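Local atomic coordinates of Dye type peroxidase A (Streptomyces lividans 1326, PDB entry 6GZW), a protein that probably uses its haem to reduce hydrogen peroxide while oxidising dyes and other electron donors, as a member of the dye-decolourising peroxidase family. Residues P110-S114 / Q337-R342; N177-Q181 / M228-E234; D243-R247 / V280-A286. Residue numbers count along the deposited sequence, not the author numbering.

Contact 1: residues P110-S114 / Q337-R342; sequences PDFSS and QRKLDR. With HEM (protoporphyrin IX containing Fe), chain C.
The carboxylate of Asp341 holds the two serines at the end of loop 110-114. Ser113 OG donates to Asp341 OD2 at 2.5 Å, and Ser114 OG donates to Asp341 OD1 over an equally short 2.5 Å. The backbone adds Ser114 N to Asp341 OD1 at 2.8 Å and a weak bond from Ser113 N to Asp341 OD2 at 3.3 Å. Both serines have chi1 near p; the t rotamer of Asp341 sends its carboxylate across to them, and the Ser114 and Asp341 CA atoms are 5.8 Å apart, the closest in register. Two waters, each bonded to Ser114 OG and weakly to Gln337 NE2, extend the polar patch.

The loop is extended through Pro110, Asp111 and Phe112 (psi 152°, 94° and 145°), then bends to helical angles at Ser113. Gln337 to Leu340 are helical, and Asp341 N bonds Gln337 O at 2.8 Å. The contact joins the two halves of the dye-type peroxidase fold, a loop of the N-terminal family region meeting helix 333-343 of the C-terminal one. That helix also borders the haem, with Leu340 CD1 3.8 Å from HEM C3C and Gln337 OE1 3.6 Å from HEM CMC.

Packing lies beside the polar group. Phe112, chi1 m, turns a ring face to Gln337, whose CG sits 3.6 Å from the ring centroid in a CH-pi contact, while Phe112 CE1 comes within 3.9 Å of Arg338 CG. Farther out, Pro110 CG lies over one face of the Arg338 guanidinium, 3.5 Å from Arg338 NH2.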
# COMPACT_ATOMS: atom_id res chain seq x y z
N PRO A 110 -6.95 26.61 -13.70
CA PRO A 110 -6.44 26.84 -15.05
C PRO A 110 -6.08 25.55 -15.79
O PRO A 110 -5.75 24.53 -15.16
CB PRO A 110 -5.17 27.66 -14.81
CG PRO A 110 -5.40 28.34 -13.49
CD PRO A 110 -6.20 27.37 -12.68
N ASP A 111 -6.16 25.57 -17.11
CA ASP A 111 -5.59 24.52 -17.91
C ASP A 111 -4.13 24.89 -18.07
O ASP A 111 -3.78 25.68 -18.94
CB ASP A 111 -6.32 24.38 -19.26
CG ASP A 111 -7.77 23.95 -19.08
OD1 ASP A 111 -8.03 22.79 -18.68
OD2 ASP A 111 -8.68 24.79 -19.30
N PHE A 112 -3.27 24.36 -17.19
CA PHE A 112 -1.84 24.67 -17.24
C PHE A 112 -1.21 24.03 -18.45
O PHE A 112 -1.60 22.92 -18.83
CB PHE A 112 -1.13 24.19 -15.97
CG PHE A 112 -1.69 24.78 -14.71
CD1 PHE A 112 -1.30 26.05 -14.29
CD2 PHE A 112 -2.63 24.09 -13.96
CE1 PHE A 112 -1.82 26.59 -13.12
CE2 PHE A 112 -3.14 24.62 -12.78
CZ PHE A 112 -2.74 25.89 -12.38
N SER A 113 -0.22 24.69 -19.05
CA SER A 113 0.45 24.15 -20.22
C SER A 113 1.04 22.75 -19.97
O SER A 113 1.06 21.91 -20.86
CB SER A 113 1.52 25.13 -20.74
OG SER A 113 2.71 25.07 -19.95
N SER A 114 1.51 22.50 -18.75
CA SER A 114 2.12 21.21 -18.39
C SER A 114 1.07 20.13 -18.01
O SER A 114 1.47 19.01 -17.70
CB SER A 114 3.14 21.39 -17.25
OG SER A 114 2.54 21.93 -16.06
N GLN A 337 1.34 27.22 -8.87
CA GLN A 337 1.41 26.35 -10.05
C GLN A 337 1.57 27.12 -11.37
O GLN A 337 2.28 26.65 -12.26
CB GLN A 337 0.22 25.36 -10.11
CG GLN A 337 0.29 24.29 -11.21
CD GLN A 337 1.56 23.43 -11.17
OE1 GLN A 337 2.20 23.29 -10.13
NE2 GLN A 337 1.90 22.83 -12.31
N ARG A 338 0.96 28.32 -11.47
CA ARG A 338 1.18 29.15 -12.68
C ARG A 338 2.66 29.42 -12.84
O ARG A 338 3.19 29.35 -13.94
CB ARG A 338 0.44 30.47 -12.58
CG ARG A 338 -1.04 30.38 -12.87
CD ARG A 338 -1.59 31.80 -13.00
NE ARG A 338 -3.04 31.84 -13.25
CZ ARG A 338 -3.62 31.52 -14.40
NH1 ARG A 338 -2.91 31.08 -15.44
NH2 ARG A 338 -4.94 31.62 -14.51
N LYS A 339 3.32 29.72 -11.72
CA LYS A 339 4.76 29.95 -11.70
C LYS A 339 5.56 28.69 -11.96
O LYS A 339 6.57 28.74 -12.66
CB LYS A 339 5.20 30.48 -10.36
CG LYS A 339 6.68 30.80 -10.31
CD LYS A 339 6.98 31.79 -9.22
CE LYS A 339 6.50 33.18 -9.60
NZ LYS A 339 6.58 34.04 -8.40
N LEU A 340 5.15 27.56 -11.37
CA LEU A 340 5.92 26.33 -11.59
C LEU A 340 5.84 25.78 -13.01
O LEU A 340 6.81 25.16 -13.52
CB LEU A 340 5.46 25.22 -10.63
CG LEU A 340 5.45 25.50 -9.13
CD1 LEU A 340 5.18 24.21 -8.39
CD2 LEU A 340 6.73 26.17 -8.65
N ASP A 341 4.68 25.99 -13.63
CA ASP A 341 4.27 25.33 -14.87
C ASP A 341 5.43 25.13 -15.86
O ASP A 341 5.82 23.98 -16.15
CB ASP A 341 3.10 26.12 -15.48
CG ASP A 341 2.58 25.51 -16.75
OD1 ASP A 341 2.32 24.30 -16.76
OD2 ASP A 341 2.40 26.25 -17.75
N ARG A 342 6.01 26.24 -16.30
CA ARG A 342 7.26 26.26 -17.10
C ARG A 342 8.50 26.72 -16.33
O ARG A 342 9.64 26.39 -16.73
CB ARG A 342 7.07 27.18 -18.33
CG ARG A 342 6.01 26.71 -19.33
CD ARG A 342 6.13 27.42 -20.67
NE ARG A 342 5.60 28.79 -20.68
CZ ARG A 342 4.42 29.19 -21.17
NH1 ARG A 342 3.54 28.34 -21.73
NH2 ARG A 342 4.10 30.49 -21.10
CHA HEM C . 8.57 22.46 -1.07
CHB HEM C . 9.07 18.44 -3.71
CHC HEM C . 5.05 19.63 -6.16
CHD HEM C . 4.57 23.63 -3.53
C1A HEM C . 9.05 21.28 -1.57
C2A HEM C . 10.26 20.66 -1.14
C3A HEM C . 10.39 19.53 -1.89
C4A HEM C . 9.27 19.46 -2.78
CMA HEM C . 11.48 18.49 -1.81
CAA HEM C . 11.23 21.15 -0.07
CBA HEM C . 10.98 20.68 1.36
CGA HEM C . 9.74 21.28 1.93
O1A HEM C . 9.71 22.43 2.43
O2A HEM C . 8.66 20.63 1.88
C1B HEM C . 7.98 18.40 -4.60
C2B HEM C . 7.72 17.33 -5.51
C3B HEM C . 6.61 17.64 -6.22
C4B HEM C . 6.16 18.96 -5.70
CMB HEM C . 8.58 16.11 -5.68
CAB HEM C . 5.87 16.83 -7.22
CBB HEM C . 5.89 15.51 -7.27
C1C HEM C . 4.58 20.84 -5.70
C2C HEM C . 3.44 21.51 -6.21
C3C HEM C . 3.31 22.67 -5.46
C4C HEM C . 4.37 22.67 -4.48
CMC HEM C . 2.55 21.09 -7.34
CAC HEM C . 2.33 23.78 -5.58
CBC HEM C . 1.62 24.13 -6.66
C1D HEM C . 5.62 23.55 -2.61
C2D HEM C . 5.75 24.57 -1.56
C3D HEM C . 6.86 24.26 -0.87
C4D HEM C . 7.40 23.03 -1.52
CMD HEM C . 4.80 25.73 -1.27
CAD HEM C . 7.42 25.04 0.32
CBD HEM C . 8.28 26.23 -0.11
CGD HEM C . 8.75 27.00 1.08
O1D HEM C . 9.88 26.77 1.59
O2D HEM C . 7.99 27.86 1.57
NA HEM C . 8.50 20.60 -2.64
NB HEM C . 7.04 19.34 -4.77
NC HEM C . 5.17 21.57 -4.72
ND HEM C . 6.67 22.71 -2.62
FE HEM C . 6.87 21.10 -3.67
O HOH W 1 4.42 21.16 -14.02
O HOH W 2 0.36 21.24 -14.49
O HOH W 3 5.72 20.08 -2.42

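Contact 2: residues N177-Q181 / M228-E234; sequences NLMGQ and MLLDDWE. With HEM (protoporphyrin IX containing Fe), chain C.
Met179 sits at the apolar centre, in the mtt rotamer, with its side chain between Met228 and Trp233. Met179 CG lies 3.8 Å from Met228 SD and 3.7 Å from the centroid of the five-membered ring of Trp233, a CH-pi contact over the face. Its SD stands 4.3 Å from the centroid of the six-membered ring, 12° off the normal, a Met-aromatic contact. Leu178 CB packs 3.8 Å from Met228 SD, and Leu230 CD2 closes on Met179 CG at 4.3 Å. The nearest CA atoms are those of Met179 and Leu230, 7.2 Å apart.

Residues 177-180 form a type I turn, Gly180 N bonding Asn177 O at 2.9 Å. Met228 ends a strand, Leu229 is the N-cap, and the short helix 230-233 carries Trp233 (chi1 t), whose ring lies along the Met179 side chain, so that Trp233 NE1 donates to Met179 O at 3.1 Å. At the outer edge two waters bridge Leu178 O and Glu234 OE2, while Glu234 OE1 forms a salt bridge with Arg143 of the second subunit.

On the haem side Asn177 ND2 donates to Gln181 OE1 at 3.0 Å and also bonds Asp183. Asn177, Met179, Gln181 and Met228 all gather round one haem methyl, the closest being Gln181 OE1, 3.4 Å from HEM CMB. Gly180 and Gln181 open the sequence Gly-X-X-Asp-Gly that marks dye-type peroxidases, here running from Gly180 to Gly184.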
# COMPACT_ATOMS: atom_id res chain seq x y z
N ASN A 177 9.89 11.55 -0.07
CA ASN A 177 9.06 11.18 -1.22
C ASN A 177 9.87 10.20 -2.11
O ASN A 177 11.02 9.84 -1.79
CB ASN A 177 8.57 12.43 -1.96
CG ASN A 177 9.71 13.23 -2.54
OD1 ASN A 177 10.72 12.65 -2.94
ND2 ASN A 177 9.57 14.56 -2.60
N LEU A 178 9.28 9.78 -3.23
CA LEU A 178 9.91 8.73 -4.04
C LEU A 178 11.04 9.28 -4.92
O LEU A 178 11.74 8.52 -5.56
CB LEU A 178 8.86 7.99 -4.84
CG LEU A 178 7.73 7.26 -4.07
CD1 LEU A 178 6.89 6.45 -5.06
CD2 LEU A 178 8.36 6.40 -3.00
N MET A 179 11.23 10.59 -4.97
CA MET A 179 12.47 11.17 -5.51
C MET A 179 13.61 11.17 -4.48
O MET A 179 14.76 11.59 -4.80
CB MET A 179 12.19 12.59 -6.04
CG MET A 179 11.56 12.58 -7.43
SD MET A 179 11.03 14.23 -7.90
CE MET A 179 11.05 14.04 -9.66
N GLY A 180 13.33 10.74 -3.25
CA GLY A 180 14.34 10.66 -2.21
C GLY A 180 14.59 11.97 -1.48
O GLY A 180 15.48 12.06 -0.64
N GLN A 181 13.74 12.95 -1.75
CA GLN A 181 13.85 14.24 -1.10
C GLN A 181 13.22 14.27 0.30
O GLN A 181 12.18 13.65 0.52
CB GLN A 181 13.18 15.32 -1.96
CG GLN A 181 13.84 15.51 -3.32
CD GLN A 181 12.89 15.82 -4.48
OE1 GLN A 181 11.66 15.83 -4.32
NE2 GLN A 181 13.47 16.00 -5.68
N MET A 228 6.04 10.80 -11.03
CA MET A 228 7.44 11.14 -11.06
C MET A 228 8.12 10.40 -12.20
O MET A 228 8.01 9.22 -12.31
CB MET A 228 8.12 10.81 -9.74
CG MET A 228 7.67 11.70 -8.59
SD MET A 228 8.13 10.99 -7.00
CE MET A 228 8.00 12.46 -6.00
N LEU A 229 8.87 11.12 -13.03
CA LEU A 229 9.59 10.52 -14.15
C LEU A 229 10.90 9.98 -13.59
O LEU A 229 11.99 10.46 -13.90
CB LEU A 229 9.82 11.55 -15.28
CG LEU A 229 8.53 12.16 -15.85
CD1 LEU A 229 8.85 13.04 -17.05
CD2 LEU A 229 7.50 11.13 -16.24
N LEU A 230 10.76 8.88 -12.85
CA LEU A 230 11.88 8.31 -12.11
C LEU A 230 12.99 7.79 -13.03
O LEU A 230 14.18 7.85 -12.67
CB LEU A 230 11.38 7.19 -11.19
CG LEU A 230 10.44 7.61 -10.06
CD1 LEU A 230 10.01 6.39 -9.29
CD2 LEU A 230 11.10 8.63 -9.11
N ASP A 231 12.62 7.30 -14.22
CA ASP A 231 13.62 6.80 -15.19
C ASP A 231 14.57 7.93 -15.57
O ASP A 231 15.77 7.70 -15.70
CB ASP A 231 12.96 6.20 -16.44
CG ASP A 231 12.30 4.85 -16.19
OD1 ASP A 231 12.56 4.23 -15.15
OD2 ASP A 231 11.50 4.41 -17.05
N ASP A 232 14.06 9.15 -15.74
CA ASP A 232 14.94 10.28 -16.06
C ASP A 232 15.57 10.85 -14.81
O ASP A 232 16.74 11.20 -14.80
CB ASP A 232 14.16 11.40 -16.76
CG ASP A 232 13.53 10.95 -18.06
OD1 ASP A 232 14.12 10.16 -18.81
OD2 ASP A 232 12.40 11.38 -18.31
N TRP A 233 14.78 10.98 -13.74
CA TRP A 233 15.29 11.57 -12.48
C TRP A 233 16.51 10.83 -11.93
O TRP A 233 17.48 11.44 -11.47
CB TRP A 233 14.16 11.57 -11.43
CG TRP A 233 14.56 12.02 -10.08
CD1 TRP A 233 14.73 11.25 -8.96
CD2 TRP A 233 14.85 13.37 -9.68
NE1 TRP A 233 15.09 12.03 -7.89
CE2 TRP A 233 15.18 13.33 -8.30
CE3 TRP A 233 14.84 14.60 -10.34
CZ2 TRP A 233 15.53 14.47 -7.57
CZ3 TRP A 233 15.21 15.77 -9.59
CH2 TRP A 233 15.53 15.68 -8.23
N GLU A 234 16.44 9.51 -11.96
CA GLU A 234 17.48 8.67 -11.36
C GLU A 234 18.70 8.52 -12.23
O GLU A 234 19.66 7.87 -11.84
CB GLU A 234 16.88 7.32 -10.94
CG GLU A 234 15.85 7.56 -9.84
CD GLU A 234 14.96 6.39 -9.50
OE1 GLU A 234 15.09 5.31 -10.10
OE2 GLU A 234 14.09 6.56 -8.60
CHA HEM C . 8.57 22.46 -1.07
CHB HEM C . 9.07 18.44 -3.71
CHC HEM C . 5.05 19.63 -6.16
CHD HEM C . 4.57 23.63 -3.53
C1A HEM C . 9.05 21.28 -1.57
C2A HEM C . 10.26 20.66 -1.14
C3A HEM C . 10.39 19.53 -1.89
C4A HEM C . 9.27 19.46 -2.78
CMA HEM C . 11.48 18.49 -1.81
CAA HEM C . 11.23 21.15 -0.07
CBA HEM C . 10.98 20.68 1.36
CGA HEM C . 9.74 21.28 1.93
O1A HEM C . 9.71 22.43 2.43
O2A HEM C . 8.66 20.63 1.88
C1B HEM C . 7.98 18.40 -4.60
C2B HEM C . 7.72 17.33 -5.51
C3B HEM C . 6.61 17.64 -6.22
C4B HEM C . 6.16 18.96 -5.70
CMB HEM C . 8.58 16.11 -5.68
CAB HEM C . 5.87 16.83 -7.22
CBB HEM C . 5.89 15.51 -7.27
C1C HEM C . 4.58 20.84 -5.70
C2C HEM C . 3.44 21.51 -6.21
C3C HEM C . 3.31 22.67 -5.46
C4C HEM C . 4.37 22.67 -4.48
CMC HEM C . 2.55 21.09 -7.34
CAC HEM C . 2.33 23.78 -5.58
CBC HEM C . 1.62 24.13 -6.66
C1D HEM C . 5.62 23.55 -2.61
C2D HEM C . 5.75 24.57 -1.56
C3D HEM C . 6.86 24.26 -0.87
C4D HEM C . 7.40 23.03 -1.52
CMD HEM C . 4.80 25.73 -1.27
CAD HEM C . 7.42 25.04 0.32
CBD HEM C . 8.28 26.23 -0.11
CGD HEM C . 8.75 27.00 1.08
O1D HEM C . 9.88 26.77 1.59
O2D HEM C . 7.99 27.86 1.57
NA HEM C . 8.50 20.60 -2.64
NB HEM C . 7.04 19.34 -4.77
NC HEM C . 5.17 21.57 -4.72
ND HEM C . 6.67 22.71 -2.62
FE HEM C . 6.87 21.10 -3.67
O HOH W 4 12.51 5.82 -6.47
O HOH W 5 14.41 8.62 -6.96
O HOH W 3 5.72 20.08 -2.42

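Contact 3: residues D243-R247 / V280-A286. With HEM (protoporphyrin IX containing Fe), chain C.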
# COMPACT_ATOMS: atom_id res chain seq x y z
N ASP A 243 20.29 20.81 -7.20
CA ASP A 243 19.97 22.09 -7.89
C ASP A 243 18.51 22.21 -8.33
O ASP A 243 17.99 23.31 -8.38
CB ASP A 243 20.88 22.34 -9.11
CG ASP A 243 22.23 22.87 -8.73
OD1 ASP A 243 22.46 23.24 -7.57
OD2 ASP A 243 23.12 22.87 -9.60
N VAL A 244 17.84 21.10 -8.64
CA VAL A 244 16.41 21.17 -9.02
C VAL A 244 15.56 21.67 -7.86
O VAL A 244 14.66 22.49 -8.07
CB VAL A 244 15.89 19.79 -9.53
CG1 VAL A 244 14.37 19.74 -9.60
CG2 VAL A 244 16.49 19.51 -10.89
N ILE A 245 15.88 21.22 -6.65
CA ILE A 245 15.07 21.59 -5.47
C ILE A 245 15.62 22.83 -4.76
O ILE A 245 14.85 23.65 -4.30
CB ILE A 245 15.00 20.42 -4.46
CG1 ILE A 245 14.31 19.21 -5.09
CG2 ILE A 245 14.31 20.85 -3.16
CD1 ILE A 245 12.88 19.46 -5.54
N GLY A 246 16.95 22.96 -4.67
CA GLY A 246 17.57 24.00 -3.83
C GLY A 246 17.81 23.61 -2.38
O GLY A 246 18.16 24.45 -1.53
N ARG A 247 17.65 22.31 -2.08
CA ARG A 247 17.89 21.76 -0.77
C ARG A 247 18.61 20.42 -0.92
O ARG A 247 18.46 19.73 -1.93
CB ARG A 247 16.58 21.52 -0.02
CG ARG A 247 15.93 22.79 0.46
CD ARG A 247 14.55 22.59 1.06
NE ARG A 247 13.98 23.84 1.58
CZ ARG A 247 14.31 24.41 2.74
NH1 ARG A 247 15.22 23.88 3.54
NH2 ARG A 247 13.69 25.54 3.13
N VAL A 280 21.46 28.86 -4.42
CA VAL A 280 20.13 28.24 -4.62
C VAL A 280 19.68 28.70 -6.00
O VAL A 280 19.42 29.89 -6.18
CB VAL A 280 19.12 28.68 -3.57
CG1 VAL A 280 17.75 28.11 -3.89
CG2 VAL A 280 19.55 28.23 -2.19
N PRO A 281 19.61 27.80 -6.99
CA PRO A 281 19.32 28.28 -8.34
C PRO A 281 18.05 29.11 -8.48
O PRO A 281 17.12 28.96 -7.70
CB PRO A 281 19.26 27.01 -9.18
CG PRO A 281 20.14 26.06 -8.45
CD PRO A 281 19.94 26.37 -6.99
N ILE A 282 18.05 30.00 -9.47
CA ILE A 282 16.91 30.91 -9.74
C ILE A 282 15.59 30.19 -10.00
O ILE A 282 14.53 30.74 -9.75
CB ILE A 282 17.25 31.87 -10.92
CG1 ILE A 282 16.29 33.07 -10.96
CG2 ILE A 282 17.26 31.15 -12.27
CD1 ILE A 282 16.46 34.02 -9.82
N ASN A 283 15.67 28.98 -10.56
CA ASN A 283 14.49 28.18 -10.88
C ASN A 283 14.35 26.98 -9.95
O ASN A 283 13.61 26.05 -10.29
CB ASN A 283 14.52 27.71 -12.34
CG ASN A 283 15.73 26.82 -12.67
OD1 ASN A 283 16.67 26.70 -11.88
ND2 ASN A 283 15.69 26.17 -13.84
N ALA A 284 15.03 26.98 -8.80
CA ALA A 284 14.92 25.86 -7.84
C ALA A 284 13.52 25.82 -7.26
O ALA A 284 12.99 26.82 -6.83
CB ALA A 284 15.94 26.00 -6.73
N HIS A 285 12.95 24.62 -7.17
CA HIS A 285 11.58 24.43 -6.64
C HIS A 285 11.35 25.06 -5.26
O HIS A 285 10.35 25.75 -5.04
CB HIS A 285 11.32 22.93 -6.60
CG HIS A 285 9.94 22.59 -6.17
ND1 HIS A 285 8.86 22.65 -7.02
CD2 HIS A 285 9.47 22.18 -4.97
CE1 HIS A 285 7.77 22.28 -6.36
NE2 HIS A 285 8.12 22.00 -5.11
N ALA A 286 12.27 24.81 -4.35
CA ALA A 286 12.15 25.33 -2.98
C ALA A 286 12.50 26.81 -2.84
O ALA A 286 12.35 27.38 -1.73
CB ALA A 286 12.93 24.46 -1.98
CHA HEM C . 8.57 22.46 -1.07
CHB HEM C . 9.07 18.44 -3.71
CHC HEM C . 5.05 19.63 -6.16
CHD HEM C . 4.57 23.63 -3.53
C1A HEM C . 9.05 21.28 -1.57
C2A HEM C . 10.26 20.66 -1.14
C3A HEM C . 10.39 19.53 -1.89
C4A HEM C . 9.27 19.46 -2.78
CMA HEM C . 11.48 18.49 -1.81
CAA HEM C . 11.23 21.15 -0.07
CBA HEM C . 10.98 20.68 1.36
CGA HEM C . 9.74 21.28 1.93
O1A HEM C . 9.71 22.43 2.43
O2A HEM C . 8.66 20.63 1.88
C1B HEM C . 7.98 18.40 -4.60
C2B HEM C . 7.72 17.33 -5.51
C3B HEM C . 6.61 17.64 -6.22
C4B HEM C . 6.16 18.96 -5.70
CMB HEM C . 8.58 16.11 -5.68
CAB HEM C . 5.87 16.83 -7.22
CBB HEM C . 5.89 15.51 -7.27
C1C HEM C . 4.58 20.84 -5.70
C2C HEM C . 3.44 21.51 -6.21
C3C HEM C . 3.31 22.67 -5.46
C4C HEM C . 4.37 22.67 -4.48
CMC HEM C . 2.55 21.09 -7.34
CAC HEM C . 2.33 23.78 -5.58
CBC HEM C . 1.62 24.13 -6.66
C1D HEM C . 5.62 23.55 -2.61
C2D HEM C . 5.75 24.57 -1.56
C3D HEM C . 6.86 24.26 -0.87
C4D HEM C . 7.40 23.03 -1.52
CMD HEM C . 4.80 25.73 -1.27
CAD HEM C . 7.42 25.04 0.32
CBD HEM C . 8.28 26.23 -0.11
CGD HEM C . 8.75 27.00 1.08
O1D HEM C . 9.88 26.77 1.59
O2D HEM C . 7.99 27.86 1.57
NA HEM C . 8.50 20.60 -2.64
NB HEM C . 7.04 19.34 -4.77
NC HEM C . 5.17 21.57 -4.72
ND HEM C . 6.67 22.71 -2.62
FE HEM C . 6.87 21.10 -3.67
O HOH W 6 17.94 24.30 -10.84
O HOH W 7 12.47 27.52 1.05
O HOH W 3 5.72 20.08 -2.42
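Ile245 lies against the start of helix 285-288: its CD1 is 3.9 Å from His285 CB, and its CG2 is 4.0 Å from Ala286 CB. The end of helix 238-245 also supplies carbonyls to the new helix, with His285 N bonding Val244 O at 2.9 Å and Ala286 N bonding Ile245 O at 2.8 Å. The chain then turns away at Gly246 with phi 88°. A CB there would fall about 3.0 Å from Val280 CG1 and 3.1 Å from Ala284 CB, so the site has no space for a side chain. Farther out, Pro281 CG rests 3.5 Å from Asp243 O, and a water joins Asp243 O to Asn283 OD1. Another links Arg247 NH2, Ala286 O and HEM O1D, while Arg247 NH1 hydrogen-bonds Gly252 O.

His285 NE2 binds the iron at 2.1 Å, with a water as the opposite ligand, and His285 ND1 hydrogen-bonds Asp344. Such a carboxylate partner is consistent with an electron-rich proximal histidine, which in haem peroxidases helps stabilise high-valent iron.

Overall arrangement
Following the chain from the N terminus, the loop at 110-114 comes first, but its partner, residues 337-342 of helix 333-343, arrives over 220 residues later, so contact 1 closes a long loop that bridges the N-terminal and C-terminal family regions. Contacts 2 and 3 both fall within that span and follow one another without crossing. Contact 2 ties the loop after strand 153-162 to the end of strand 219-228 and helix 230-233; contact 3 then joins the end of helix 238-245 to helix 285-288. All three border the same haem. Contact 3 touches both others, Leu340 packing on His285 and Gln181 on Ile245, whereas contacts 1 and 2 stay about 10 Å apart at their nearest atoms.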